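PDB 6Q2F: glycoside hydrolase family protein from Novosphingobium sp. PP1Y, which probably hydrolyses alpha-L-rhamnosidic bonds, releasing terminal L-rhamnose from glycosides. Local coordinates for residues I83-L93 against D125-W136; L170-G178 against V440-G449. One frame throughout, in Å; residues are numbered along the deposited sequence.

Overall arrangement
Contact 1 lies in the interior and contact 2 is only partly buried, nearer the periphery of the chain; their centres are 38 Å apart, their nearest atoms about 13 Å, and they do not touch. Each uses a different sheet. Residues 83-93 and 125-136 carry neighbouring parallel strands, 85-91 and 127-131, of the (beta/alpha)8 barrel, joined by backbone hydrogen bonds and apolar side chains; Trp136, in the loop after strand 127-131, has its side chain about 7 Å from the sodium ion. Residues 170-178 instead form an irregular loop laid on strand 436-447 of a separate four-stranded antiparallel sheet, where a backbone bond, an arginine packed against a proline and bridging waters join the two.

Contact 1. Residues I83-L93 against D125-W136; sequences IGGLQNFDANL and DLELAIAASPGW
Phe89 meets Ala131 and Trp136 through CD1 and CE1, with CE1 3.6 Å from Ala131 CB and CD1 3.3 Å from Trp136 CB, while the carbonyl O of Gly135 lies in the ring plane at its edge. Strands 85-91 and 127-131 are the second and third of a closed eight-stranded parallel barrel, the (beta/alpha)8 fold, joined by helix 108-124 as a beta-alpha-beta crossover. Beyond the phenylalanine, Ala91 CB and Leu93 CD1 meet CZ3 and CH2 of the Trp136 indole; this side chain is about 7 Å from the sodium ion but is not among its ligands, Asp503, Ser504, Glu583, Glu586 and Glu644. His60 stacks on Phe89 and Trp58 meets it edge-to-face.

On the sheet face carrying Leu86 and Leu128, Leu86 CD2 touches Leu128 CD1 at 4.0 Å; CG of Leu86 sits between its backbone N and carbonyl carbon (chi1 70°), which brings CD2 across to the neighbouring strand. On the other face, the Gln87 chain lies against Ala129 CB, and its OE1 takes a hydrogen bond from Trp58 NE1, while NE2 donates to water 2.

Four backbone bonds form the parallel ladder, the shortest from Asn88 N to Ala129 O at 2.8 Å. Past it the strands diverge, and water 3 bridges Asn88 O and Ala131 N. At the opposite end Glu127 OE2 makes a salt bridge with Arg56 and a hydrogen bond with Tyr581. Outermost, water 1 donates to both Gly84 O, at 2.6 Å, and Asp125 O, at 3.0 Å.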
loop_
_atom_site.group_PDB
_atom_site.type_symbol
_atom_site.label_atom_id
_atom_site.label_comp_id
_atom_site.label_asym_id
_atom_site.label_seq_id
_atom_site.Cartn_x
_atom_site.Cartn_y
_atom_site.Cartn_z
ATOM N N ILE A 83 6.910 -18.569 -14.740
ATOM C CA ILE A 83 6.546 -17.984 -13.459
ATOM C C ILE A 83 7.386 -18.647 -12.381
ATOM O O ILE A 83 7.682 -19.839 -12.466
ATOM C CB ILE A 83 5.037 -18.154 -13.224
ATOM C CG1 ILE A 83 4.264 -17.058 -13.958
ATOM C CG2 ILE A 83 4.689 -18.195 -11.705
ATOM C CD1 ILE A 83 2.811 -17.411 -14.193
ATOM N N GLY A 84 7.829 -17.864 -11.394
ATOM C CA GLY A 84 8.755 -18.380 -10.404
ATOM C C GLY A 84 8.106 -18.849 -9.112
ATOM O O GLY A 84 8.750 -19.490 -8.279
ATOM N N GLY A 85 6.842 -18.527 -8.909
ATOM C CA GLY A 85 6.216 -18.919 -7.659
ATOM C C GLY A 85 4.791 -18.428 -7.607
ATOM O O GLY A 85 4.305 -17.753 -8.521
ATOM N N LEU A 86 4.123 -18.787 -6.520
ATOM C CA LEU A 86 2.694 -18.547 -6.429
ATOM C C LEU A 86 2.311 -18.444 -4.965
ATOM O O LEU A 86 2.936 -19.057 -4.103
ATOM C CB LEU A 86 1.893 -19.657 -7.129
ATOM C CG LEU A 86 1.845 -21.059 -6.512
ATOM C CD1 LEU A 86 0.944 -21.918 -7.408
ATOM C CD2 LEU A 86 3.228 -21.731 -6.397
ATOM N N GLN A 87 1.287 -17.651 -4.694
ATOM C CA GLN A 87 0.885 -17.355 -3.322
ATOM C C GLN A 87 -0.592 -17.688 -3.205
ATOM O O GLN A 87 -1.437 -17.014 -3.800
ATOM C CB GLN A 87 1.203 -15.896 -2.978
ATOM C CG GLN A 87 2.656 -15.513 -3.401
ATOM C CD GLN A 87 3.217 -14.268 -2.703
ATOM O OE1 GLN A 87 2.499 -13.337 -2.385
ATOM N NE2 GLN A 87 4.516 -14.253 -2.497
ATOM N N ASN A 88 -0.889 -18.753 -2.479
ATOM C CA ASN A 88 -2.233 -19.300 -2.421
ATOM C C ASN A 88 -3.115 -18.539 -1.438
ATOM O O ASN A 88 -2.655 -18.099 -0.387
ATOM C CB ASN A 88 -2.176 -20.778 -2.026
ATOM C CG ASN A 88 -3.555 -21.412 -1.948
ATOM O OD1 ASN A 88 -3.939 -21.977 -0.925
ATOM N ND2 ASN A 88 -4.324 -21.278 -3.018
ATOM N N PHE A 89 -4.399 -18.416 -1.781
ATOM C CA PHE A 89 -5.438 -17.942 -0.874
ATOM C C PHE A 89 -6.643 -18.847 -1.011
ATOM O O PHE A 89 -7.062 -19.161 -2.138
ATOM C CB PHE A 89 -5.884 -16.510 -1.186
ATOM C CG PHE A 89 -4.775 -15.512 -1.196
ATOM C CD1 PHE A 89 -4.373 -14.913 -0.023
ATOM C CD2 PHE A 89 -4.138 -15.171 -2.384
ATOM C CE1 PHE A 89 -3.348 -13.975 -0.029
ATOM C CE2 PHE A 89 -3.108 -14.240 -2.395
ATOM C CZ PHE A 89 -2.719 -13.640 -1.224
ATOM N N ASP A 90 -7.202 -19.269 0.123
ATOM C CA ASP A 90 -8.525 -19.893 0.105
ATOM C C ASP A 90 -9.534 -18.778 0.348
ATOM O O ASP A 90 -9.727 -18.350 1.484
ATOM C CB ASP A 90 -8.650 -21.006 1.135
ATOM C CG ASP A 90 -9.927 -21.818 0.951
ATOM O OD1 ASP A 90 -10.000 -22.561 -0.058
ATOM O OD2 ASP A 90 -10.854 -21.699 1.782
ATOM N N ALA A 91 -10.180 -18.309 -0.717
ATOM C CA ALA A 91 -11.004 -17.101 -0.680
ATOM C C ALA A 91 -12.483 -17.469 -0.686
ATOM O O ALA A 91 -12.980 -18.027 -1.670
ATOM C CB ALA A 91 -10.685 -16.190 -1.867
ATOM N N ASN A 92 -13.187 -17.128 0.397
ATOM C CA ASN A 92 -14.595 -17.488 0.564
ATOM C C ASN A 92 -15.499 -16.377 0.028
ATOM O O ASN A 92 -16.304 -15.791 0.744
ATOM C CB ASN A 92 -14.891 -17.779 2.030
ATOM C CG ASN A 92 -16.277 -18.398 2.239
ATOM O OD1 ASN A 92 -17.180 -17.767 2.795
ATOM N ND2 ASN A 92 -16.441 -19.636 1.794
ATOM N N LEU A 93 -15.328 -16.074 -1.254
ATOM C CA LEU A 93 -16.179 -15.125 -1.960
ATOM C C LEU A 93 -17.179 -15.907 -2.798
ATOM O O LEU A 93 -16.800 -16.854 -3.495
ATOM C CB LEU A 93 -15.357 -14.195 -2.853
ATOM C CG LEU A 93 -14.336 -13.297 -2.155
ATOM C CD1 LEU A 93 -13.788 -12.285 -3.134
ATOM C CD2 LEU A 93 -14.991 -12.569 -0.983
ATOM N N ASP A 125 9.673 -26.753 -8.751
ATOM C CA ASP A 125 10.582 -25.677 -8.365
ATOM C C ASP A 125 9.900 -24.308 -8.454
ATOM O O ASP A 125 10.429 -23.354 -9.016
ATOM C CB ASP A 125 11.874 -25.704 -9.197
ATOM C CG ASP A 125 12.937 -24.782 -8.631
ATOM O OD1 ASP A 125 12.745 -24.313 -7.486
ATOM O OD2 ASP A 125 13.947 -24.519 -9.313
ATOM N N LEU A 126 8.702 -24.239 -7.864
ATOM C CA LEU A 126 7.948 -23.001 -7.694
ATOM C C LEU A 126 7.902 -22.666 -6.211
ATOM O O LEU A 126 7.572 -23.525 -5.392
ATOM C CB LEU A 126 6.521 -23.142 -8.252
ATOM C CG LEU A 126 6.473 -23.430 -9.746
ATOM C CD1 LEU A 126 5.088 -23.879 -10.223
ATOM C CD2 LEU A 126 6.935 -22.192 -10.494
ATOM N N GLU A 127 8.229 -21.424 -5.871
ATOM C CA GLU A 127 8.131 -20.963 -4.489
ATOM C C GLU A 127 6.666 -20.794 -4.105
ATOM O O GLU A 127 5.969 -19.943 -4.662
ATOM C CB GLU A 127 8.872 -19.642 -4.314
ATOM C CG GLU A 127 8.574 -18.954 -2.991
ATOM C CD GLU A 127 9.147 -17.550 -2.911
ATOM O OE1 GLU A 127 10.273 -17.386 -2.419
ATOM O OE2 GLU A 127 8.450 -16.614 -3.356
ATOM N N LEU A 128 6.198 -21.570 -3.130
ATOM C CA LEU A 128 4.800 -21.514 -2.713
ATOM C C LEU A 128 4.679 -20.701 -1.431
ATOM O O LEU A 128 5.410 -20.946 -0.465
ATOM C CB LEU A 128 4.236 -22.921 -2.512
ATOM C CG LEU A 128 2.843 -22.998 -1.883
ATOM C CD1 LEU A 128 1.820 -22.244 -2.729
ATOM C CD2 LEU A 128 2.408 -24.451 -1.715
ATOM N N ALA A 129 3.765 -19.735 -1.427
ATOM C CA ALA A 129 3.449 -18.952 -0.244
ATOM C C ALA A 129 1.983 -19.115 0.138
ATOM O O ALA A 129 1.125 -19.429 -0.693
ATOM C CB ALA A 129 3.746 -17.457 -0.471
ATOM N N ILE A 130 1.707 -18.890 1.420
ATOM C CA ILE A 130 0.346 -18.827 1.938
ATOM C C ILE A 130 0.168 -17.501 2.649
ATOM O O ILE A 130 1.131 -16.865 3.071
ATOM C CB ILE A 130 0.030 -19.989 2.896
ATOM C CG1 ILE A 130 1.013 -19.963 4.086
ATOM C CG2 ILE A 130 0.109 -21.289 2.145
ATOM C CD1 ILE A 130 0.662 -20.993 5.182
ATOM N N ALA A 131 -1.088 -17.084 2.774
ATOM C CA ALA A 131 -1.393 -15.909 3.570
ATOM C C ALA A 131 -1.293 -16.253 5.056
ATOM O O ALA A 131 -1.300 -17.423 5.449
ATOM C CB ALA A 131 -2.792 -15.391 3.252
ATOM N N ALA A 132 -1.211 -15.210 5.884
ATOM C CA ALA A 132 -1.033 -15.374 7.327
ATOM C C ALA A 132 -2.346 -15.637 8.067
ATOM O O ALA A 132 -2.360 -15.623 9.296
ATOM C CB ALA A 132 -0.321 -14.143 7.909
ATOM N N SER A 133 -3.443 -15.883 7.357
ATOM C CA SER A 133 -4.725 -16.172 7.986
ATOM C C SER A 133 -5.598 -16.889 6.969
ATOM O O SER A 133 -5.383 -16.754 5.762
ATOM C CB SER A 133 -5.423 -14.886 8.462
ATOM O OG SER A 133 -5.983 -14.201 7.338
ATOM N N PRO A 134 -6.584 -17.664 7.415
ATOM C CA PRO A 134 -7.596 -18.147 6.471
ATOM C C PRO A 134 -8.179 -16.944 5.748
ATOM O O PRO A 134 -8.356 -15.867 6.338
ATOM C CB PRO A 134 -8.631 -18.836 7.366
ATOM C CG PRO A 134 -7.862 -19.183 8.628
ATOM C CD PRO A 134 -6.855 -18.088 8.800
ATOM N N GLY A 135 -8.465 -17.118 4.461
ATOM C CA GLY A 135 -8.798 -15.982 3.619
ATOM C C GLY A 135 -7.519 -15.353 3.125
ATOM O O GLY A 135 -6.630 -16.058 2.652
ATOM N N TRP A 136 -7.409 -14.063 3.272
ATOM C CA TRP A 136 -6.201 -13.414 2.854
ATOM C C TRP A 136 -5.623 -12.444 3.813
ATOM O O TRP A 136 -4.468 -12.154 3.731
ATOM C CB TRP A 136 -6.340 -12.721 1.520
ATOM C CG TRP A 136 -7.448 -11.775 1.348
ATOM C CD1 TRP A 136 -7.747 -10.713 2.105
ATOM C CD2 TRP A 136 -8.383 -11.791 0.297
ATOM N NE1 TRP A 136 -8.812 -10.067 1.600
ATOM C CE2 TRP A 136 -9.234 -10.723 0.488
ATOM C CE3 TRP A 136 -8.599 -12.630 -0.779
ATOM C CZ2 TRP A 136 -10.262 -10.449 -0.377
ATOM C CZ3 TRP A 136 -9.605 -12.363 -1.605
ATOM C CH2 TRP A 136 -10.430 -11.290 -1.409
HETATM O O HOH W 1 11.148 -20.505 -8.366
HETATM O O HOH W 2 5.705 -17.042 -3.542
HETATM O O HOH W 3 -3.340 -18.744 2.087
HETATM O O HOH W 4 -6.111 -18.458 2.820
#

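Contact 2. Residues L170-G178 against V440-G449; sequences LASPPGTTG and VLRLGYSLLG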
loop_
_atom_site.group_PDB
_atom_site.type_symbol
_atom_site.label_atom_id
_atom_site.label_comp_id
_atom_site.label_asym_id
_atom_site.label_seq_id
_atom_site.Cartn_x
_atom_site.Cartn_y
_atom_site.Cartn_z
ATOM N N LEU A 170 -18.371 0.562 41.991
ATOM C CA LEU A 170 -18.002 1.267 40.774
ATOM C C LEU A 170 -18.685 0.603 39.590
ATOM O O LEU A 170 -18.463 -0.583 39.333
ATOM C CB LEU A 170 -16.492 1.256 40.578
ATOM C CG LEU A 170 -15.680 2.397 41.179
ATOM C CD1 LEU A 170 -14.226 2.251 40.779
ATOM C CD2 LEU A 170 -16.237 3.736 40.741
ATOM N N ALA A 171 -19.518 1.366 38.882
ATOM C CA ALA A 171 -20.156 0.882 37.660
ATOM C C ALA A 171 -19.126 0.248 36.731
ATOM O O ALA A 171 -18.062 0.815 36.479
ATOM C CB ALA A 171 -20.862 2.035 36.940
ATOM N N SER A 172 -19.440 -0.950 36.261
ATOM C CA SER A 172 -18.584 -1.646 35.319
ATOM C C SER A 172 -18.485 -0.857 34.013
ATOM O O SER A 172 -19.479 -0.301 33.543
ATOM C CB SER A 172 -19.140 -3.046 35.053
ATOM O OG SER A 172 -19.105 -3.857 36.215
ATOM N N PRO A 173 -17.297 -0.757 33.427
ATOM C CA PRO A 173 -17.179 -0.220 32.066
ATOM C C PRO A 173 -17.940 -1.085 31.078
ATOM O O PRO A 173 -18.146 -2.283 31.324
ATOM C CB PRO A 173 -15.668 -0.272 31.796
ATOM C CG PRO A 173 -15.046 -0.261 33.135
ATOM C CD PRO A 173 -15.984 -1.031 34.026
ATOM N N PRO A 174 -18.360 -0.525 29.944
ATOM C CA PRO A 174 -19.048 -1.337 28.937
ATOM C C PRO A 174 -18.232 -2.565 28.574
ATOM O O PRO A 174 -17.000 -2.533 28.547
ATOM C CB PRO A 174 -19.174 -0.390 27.740
ATOM C CG PRO A 174 -19.046 0.973 28.318
ATOM C CD PRO A 174 -18.129 0.856 29.489
ATOM N N GLY A 175 -18.938 -3.664 28.313
ATOM C CA GLY A 175 -18.331 -4.856 27.764
ATOM C C GLY A 175 -18.722 -5.151 26.325
ATOM O O GLY A 175 -18.428 -6.231 25.836
ATOM N N THR A 176 -19.390 -4.204 25.652
ATOM C CA THR A 176 -19.886 -4.418 24.298
ATOM C C THR A 176 -18.745 -4.561 23.296
ATOM O O THR A 176 -17.816 -3.750 23.269
ATOM C CB THR A 176 -20.756 -3.240 23.864
ATOM O OG1 THR A 176 -21.601 -2.838 24.936
ATOM C CG2 THR A 176 -21.596 -3.626 22.654
ATOM N N THR A 177 -18.844 -5.578 22.445
ATOM C CA THR A 177 -17.959 -5.679 21.298
ATOM C C THR A 177 -18.322 -4.603 20.271
ATOM O O THR A 177 -19.493 -4.429 19.928
ATOM C CB THR A 177 -18.071 -7.076 20.700
ATOM O OG1 THR A 177 -17.538 -8.021 21.634
ATOM C CG2 THR A 177 -17.307 -7.168 19.389
ATOM N N GLY A 178 -17.319 -3.866 19.790
ATOM C CA GLY A 178 -17.581 -2.722 18.949
ATOM C C GLY A 178 -16.447 -1.721 19.029
ATOM O O GLY A 178 -15.408 -1.995 19.627
ATOM N N VAL A 440 -13.737 9.629 39.823
ATOM C CA VAL A 440 -13.164 8.321 39.812
ATOM C C VAL A 440 -13.423 7.704 38.461
ATOM O O VAL A 440 -14.533 7.584 38.027
ATOM C CB VAL A 440 -13.747 7.449 40.903
ATOM C CG1 VAL A 440 -13.045 6.121 40.956
ATOM C CG2 VAL A 440 -13.644 8.159 42.222
ATOM N N LEU A 441 -12.343 7.304 37.832
ATOM C CA LEU A 441 -12.372 6.727 36.529
ATOM C C LEU A 441 -12.038 5.264 36.573
ATOM O O LEU A 441 -10.996 4.883 37.031
ATOM C CB LEU A 441 -11.346 7.465 35.702
ATOM C CG LEU A 441 -11.287 7.342 34.214
ATOM C CD1 LEU A 441 -12.674 7.269 33.670
ATOM C CD2 LEU A 441 -10.605 8.557 33.667
ATOM N N ARG A 442 -12.950 4.453 36.082
ATOM C CA ARG A 442 -12.712 3.052 36.034
ATOM C C ARG A 442 -12.451 2.724 34.579
ATOM O O ARG A 442 -13.317 2.804 33.749
ATOM C CB ARG A 442 -13.865 2.240 36.582
ATOM C CG ARG A 442 -13.590 0.761 36.534
ATOM C CD ARG A 442 -14.646 -0.043 37.244
ATOM N NE ARG A 442 -14.459 -1.461 37.077
ATOM C CZ ARG A 442 -15.322 -2.368 37.479
ATOM N NH1 ARG A 442 -16.432 -2.002 38.069
ATOM N NH2 ARG A 442 -15.079 -3.640 37.282
ATOM N N LEU A 443 -11.221 2.344 34.308
ATOM C CA LEU A 443 -10.801 1.989 32.968
ATOM C C LEU A 443 -10.882 0.482 32.797
ATOM O O LEU A 443 -10.505 -0.276 33.696
ATOM C CB LEU A 443 -9.376 2.474 32.706
ATOM C CG LEU A 443 -9.167 3.965 32.925
ATOM C CD1 LEU A 443 -7.701 4.307 32.698
ATOM C CD2 LEU A 443 -10.061 4.749 31.983
ATOM N N GLY A 444 -11.371 0.055 31.642
ATOM C CA GLY A 444 -11.334 -1.347 31.285
ATOM C C GLY A 444 -11.058 -1.467 29.810
ATOM O O GLY A 444 -10.759 -0.466 29.148
ATOM N N TYR A 445 -11.134 -2.680 29.279
ATOM C CA TYR A 445 -11.091 -2.852 27.839
ATOM C C TYR A 445 -12.171 -3.833 27.411
ATOM O O TYR A 445 -12.710 -4.608 28.213
ATOM C CB TYR A 445 -9.706 -3.321 27.345
ATOM C CG TYR A 445 -9.330 -4.742 27.711
ATOM C CD1 TYR A 445 -9.808 -5.827 26.969
ATOM C CD2 TYR A 445 -8.484 -4.999 28.790
ATOM C CE1 TYR A 445 -9.457 -7.130 27.302
ATOM C CE2 TYR A 445 -8.121 -6.292 29.122
ATOM C CZ TYR A 445 -8.611 -7.355 28.380
ATOM O OH TYR A 445 -8.254 -8.644 28.722
ATOM N N SER A 446 -12.477 -3.780 26.125
ATOM C CA SER A 446 -13.411 -4.708 25.518
ATOM C C SER A 446 -12.981 -4.903 24.068
ATOM O O SER A 446 -12.030 -4.278 23.595
ATOM C CB SER A 446 -14.844 -4.203 25.653
ATOM O OG SER A 446 -15.033 -3.036 24.880
ATOM N N LEU A 447 -13.676 -5.789 23.367
ATOM C CA LEU A 447 -13.254 -6.233 22.044
ATOM C C LEU A 447 -13.744 -5.313 20.929
ATOM O O LEU A 447 -14.837 -4.742 20.994
ATOM C CB LEU A 447 -13.754 -7.653 21.789
ATOM C CG LEU A 447 -13.216 -8.683 22.783
ATOM C CD1 LEU A 447 -13.572 -10.072 22.315
ATOM C CD2 LEU A 447 -11.684 -8.517 22.952
ATOM N N LEU A 448 -12.905 -5.177 19.895
ATOM C CA LEU A 448 -13.354 -4.616 18.621
ATOM C C LEU A 448 -14.278 -5.579 17.885
ATOM O O LEU A 448 -15.223 -5.153 17.212
ATOM C CB LEU A 448 -12.156 -4.309 17.729
ATOM C CG LEU A 448 -11.753 -2.865 17.491
ATOM C CD1 LEU A 448 -11.365 -2.242 18.812
ATOM C CD2 LEU A 448 -10.576 -2.836 16.496
ATOM N N GLY A 449 -13.985 -6.878 17.963
ATOM C CA GLY A 449 -14.719 -7.899 17.255
ATOM C C GLY A 449 -14.291 -8.159 15.831
ATOM O O GLY A 449 -14.886 -9.025 15.180
HETATM O O HOH W 5 -14.651 -3.469 29.953
HETATM O O HOH W 6 -16.281 -7.168 24.055
HETATM O O HOH W 7 -17.577 -1.921 25.193
#
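The guanidinium of Arg442 has Pro173 CD over one face, 3.4 Å from NE and offset toward the rim, with Ser172 CA over that face as well. At its edge, near the plane, lies the carbonyl of Leu170: NH1 reaches Leu170 O at 2.8 Å, but the bond is weak because the angle at the hydrogen is only 115°. An extended chain, with CG anti to the backbone N (chi1 -180°), carries the group from the strand up to the loop, and NH2 continues to a salt bridge with Glu208. Replacement by an alanine here would probably cost Glu208 this salt bridge and strip Pro173 of the flat surface it packs on.

Pro173 and Arg442 cross at about a right angle, and Pro173 CG also rests 3.6 Å from Arg442 O. Two residues on, at Gly444, a side chain would press tightly on that proline ring. Leu170 CD2 meets Val440 CG1 at 4.0 Å, an apolar contact at the start of the loop segment.

Toward the other end, water takes over. Water 5 donates to Pro174 O and Tyr445 O; water 6 joins Gly175 O and Thr177 OG1 to Leu447 N; water 7 links Thr176 O with Ser446 OG. Lys152 also bonds to Thr176 O, Ser446 OG and Gly178 O, while Thr177 OG1 has a further bond with Val203. Thr177 CG2 lies 3.4 Å from Gly449 CA, so close that a side chain on the glycine would clash with it. The direct backbone tie is Gly178 N to Leu447 O, 2.9 Å and fairly straight at 161°. Together these contacts lay an irregular loop along strand 436-447, an inner strand of the four-stranded antiparallel sheet 151-160, 436-447, 206-217 and 413-414.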